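Local coordinates for kelch-like protein 7 (Homo sapiens, PDB 3II7) that is the Kelch-repeat beta-propeller domain of a substrate-specific adaptor for a CUL3-RBX1 E3 ubiquitin ligase that marks proteins for degradation, at residues 26-31 and 73-78. Numbering follows the deposited sequence.
Sequences CRYFNP and DCYNVV. With EDO (1,2-ethanediol), chain B; EDO (1,2-ethanediol), chain E.
Tyr28 reaches from one blade of the Kelch beta-propeller to Tyr75 and Val77 of the next, a small, buried, water-bridged contact between the first two repeats. Strand 26-30 and strand 71-76 belong to separate four-stranded antiparallel sheets, and their backbones stay well apart, the nearest CA atoms, those of Tyr28 and Val77, lying 10.5 Å from each other. Most of the gap is bridged by the Tyr28 side chain, met by the ring of Tyr75 and the side chain of Val77. Tyr28 points its CB toward the second blade, and with CG anti to the carbonyl carbon (chi1 -73°) its hydroxyl arrives beside both partners. Tyr28 OH lies in the plane of the Tyr75 ring, at the ring edge, 3.5 Å from Tyr75 CE2; the two side chains meet roughly head-on, without stacking. On Val77 the same oxygen rests against the branch point, with Tyr28 OH to Val77 CB also 3.5 Å and Tyr28 OH to Val77 CG1 3.6 Å. No direct hydrogen bond joins the segments. Instead one water, in the plane of the Tyr28 ring at its edge, is hydrogen-bonded to Tyr28 OH at 2.7 Å, and gives its protons to Tyr75 OH at 2.8 Å and to the Val77 carbonyl O at 2.7 Å. Both hydroxyls and a backbone carbonyl are thus tied together where the strand 71-76 runs out into its turn. Tyr75 OH is also hydrogen-bonded to Asp80, a second hold on the phenol that meets Tyr28. Around the contact, Tyr28 packs on Arg14 and Ala16 of strand 13-18, the Tyr75 ring meets Trp82 of strand 81-86 and touches Ile39 in the loop after strand 35-38, and Val77 leans on Val58 of strand 57-61.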
loop_
_atom_site.group_PDB
_atom_site.type_symbol
_atom_site.label_atom_id
_atom_site.label_comp_id
_atom_site.label_asym_id
_atom_site.label_seq_id
_atom_site.Cartn_x
_atom_site.Cartn_y
_atom_site.Cartn_z
ATOM N N CYS A 26 11.219 8.753 -9.352
ATOM C CA CYS A 26 11.368 7.537 -8.514
ATOM C C CYS A 26 12.576 7.740 -7.618
ATOM O O CYS A 26 13.624 8.159 -8.099
ATOM C CB CYS A 26 11.550 6.274 -9.348
ATOM S SG CYS A 26 10.232 5.872 -10.462
ATOM N N ARG A 27 12.402 7.518 -6.308
ATOM C CA ARG A 27 13.450 7.813 -5.335
ATOM C C ARG A 27 13.371 6.900 -4.119
ATOM O O ARG A 27 12.282 6.405 -3.763
ATOM C CB ARG A 27 13.352 9.277 -4.861
ATOM C CG ARG A 27 13.303 10.346 -5.950
ATOM C CD ARG A 27 13.523 11.743 -5.378
ATOM N NE ARG A 27 14.914 12.175 -5.492
ATOM C CZ ARG A 27 15.413 13.314 -5.008
ATOM N NH1 ARG A 27 14.629 14.163 -4.339
ATOM N NH2 ARG A 27 16.709 13.604 -5.191
ATOM N N TYR A 28 14.535 6.678 -3.492
ATOM C CA TYR A 28 14.593 6.073 -2.180
ATOM C C TYR A 28 14.621 7.171 -1.157
ATOM O O TYR A 28 15.383 8.152 -1.302
ATOM C CB TYR A 28 15.892 5.300 -1.977
ATOM C CG TYR A 28 16.048 4.003 -2.696
ATOM C CD1 TYR A 28 15.199 2.940 -2.451
ATOM C CD2 TYR A 28 17.085 3.814 -3.594
ATOM C CE1 TYR A 28 15.364 1.747 -3.085
ATOM C CE2 TYR A 28 17.261 2.604 -4.221
ATOM C CZ TYR A 28 16.388 1.583 -3.968
ATOM O OH TYR A 28 16.533 0.352 -4.579
ATOM N N PHE A 29 13.840 6.994 -0.109
ATOM C CA PHE A 29 14.008 7.701 1.146
ATOM C C PHE A 29 14.777 6.814 2.138
ATOM O O PHE A 29 14.391 5.658 2.392
ATOM C CB PHE A 29 12.651 8.046 1.743
ATOM C CG PHE A 29 12.720 8.660 3.115
ATOM C CD1 PHE A 29 13.135 9.975 3.277
ATOM C CD2 PHE A 29 12.349 7.926 4.257
ATOM C CE1 PHE A 29 13.175 10.553 4.532
ATOM C CE2 PHE A 29 12.418 8.503 5.509
ATOM C CZ PHE A 29 12.832 9.824 5.635
ATOM N N ASN A 30 15.814 7.369 2.753
ATOM C CA ASN A 30 16.590 6.626 3.751
ATOM C C ASN A 30 16.287 7.166 5.152
ATOM O O ASN A 30 16.681 8.290 5.479
ATOM C CB ASN A 30 18.055 6.747 3.452
ATOM C CG ASN A 30 18.932 5.883 4.390
ATOM O OD1 ASN A 30 18.478 5.385 5.417
ATOM N ND2 ASN A 30 20.179 5.693 4.003
ATOM N N PRO A 31 15.531 6.390 5.969
ATOM C CA PRO A 31 15.151 6.885 7.292
ATOM C C PRO A 31 16.340 7.181 8.216
ATOM O O PRO A 31 16.196 7.945 9.148
ATOM C CB PRO A 31 14.345 5.734 7.888
ATOM C CG PRO A 31 14.061 4.819 6.812
ATOM C CD PRO A 31 15.013 5.040 5.708
ATOM N N ASP A 73 6.132 -4.917 -14.116
ATOM C CA ASP A 73 7.505 -4.401 -14.215
ATOM C C ASP A 73 8.221 -4.636 -12.897
ATOM O O ASP A 73 7.644 -4.426 -11.819
ATOM C CB ASP A 73 7.479 -2.944 -14.629
ATOM C CG ASP A 73 6.970 -2.761 -16.034
ATOM O OD1 ASP A 73 7.304 -3.607 -16.920
ATOM O OD2 ASP A 73 6.207 -1.778 -16.269
ATOM N N CYS A 74 9.457 -5.104 -12.981
ATOM C CA CYS A 74 10.179 -5.599 -11.811
ATOM C C CYS A 74 11.504 -4.886 -11.716
ATOM O O CYS A 74 12.267 -4.831 -12.705
ATOM C CB CYS A 74 10.402 -7.088 -11.927
ATOM S SG CYS A 74 8.919 -8.079 -12.323
ATOM N N TYR A 75 11.799 -4.371 -10.538
ATOM C CA TYR A 75 13.057 -3.676 -10.310
ATOM C C TYR A 75 13.892 -4.435 -9.308
ATOM O O TYR A 75 13.490 -4.570 -8.137
ATOM C CB TYR A 75 12.785 -2.287 -9.810
ATOM C CG TYR A 75 14.028 -1.492 -9.496
ATOM C CD1 TYR A 75 14.928 -1.143 -10.505
ATOM C CD2 TYR A 75 14.297 -1.058 -8.186
ATOM C CE1 TYR A 75 16.075 -0.397 -10.212
ATOM C CE2 TYR A 75 15.438 -0.288 -7.894
ATOM C CZ TYR A 75 16.309 0.027 -8.905
ATOM O OH TYR A 75 17.426 0.738 -8.632
ATOM N N ASN A 76 15.035 -4.945 -9.764
ATOM C CA ASN A 76 15.972 -5.600 -8.900
ATOM C C ASN A 76 16.808 -4.517 -8.193
ATOM O O ASN A 76 17.591 -3.793 -8.832
ATOM C CB ASN A 76 16.856 -6.566 -9.669
ATOM C CG ASN A 76 17.765 -7.355 -8.749
ATOM O OD1 ASN A 76 18.535 -6.775 -7.996
ATOM N ND2 ASN A 76 17.641 -8.688 -8.774
ATOM N N VAL A 77 16.620 -4.382 -6.898
ATOM C CA VAL A 77 17.231 -3.278 -6.138
ATOM C C VAL A 77 18.750 -3.389 -5.992
ATOM O O VAL A 77 19.442 -2.368 -5.868
ATOM C CB VAL A 77 16.608 -3.135 -4.730
ATOM C CG1 VAL A 77 15.075 -2.896 -4.836
ATOM C CG2 VAL A 77 16.971 -4.325 -3.843
ATOM N N VAL A 78 19.264 -4.610 -6.015
ATOM C CA VAL A 78 20.695 -4.853 -5.857
ATOM C C VAL A 78 21.455 -4.617 -7.173
ATOM O O VAL A 78 22.528 -4.012 -7.174
ATOM C CB VAL A 78 20.923 -6.305 -5.339
ATOM C CG1 VAL A 78 22.378 -6.714 -5.450
ATOM C CG2 VAL A 78 20.420 -6.422 -3.880
HETATM C C1 EDO B . 12.777 8.205 -12.316
HETATM O O1 EDO B . 13.597 8.777 -11.266
HETATM C C2 EDO B . 13.230 8.672 -13.693
HETATM O O2 EDO B . 14.324 7.909 -14.213
HETATM C C1 EDO E . 11.452 14.597 -2.319
HETATM O O1 EDO E . 11.832 14.144 -3.642
HETATM C C2 EDO E . 11.150 16.081 -2.349
HETATM O O2 EDO E . 12.285 16.767 -2.915
HETATM O O HOH W 1 18.672 0.163 -6.191
#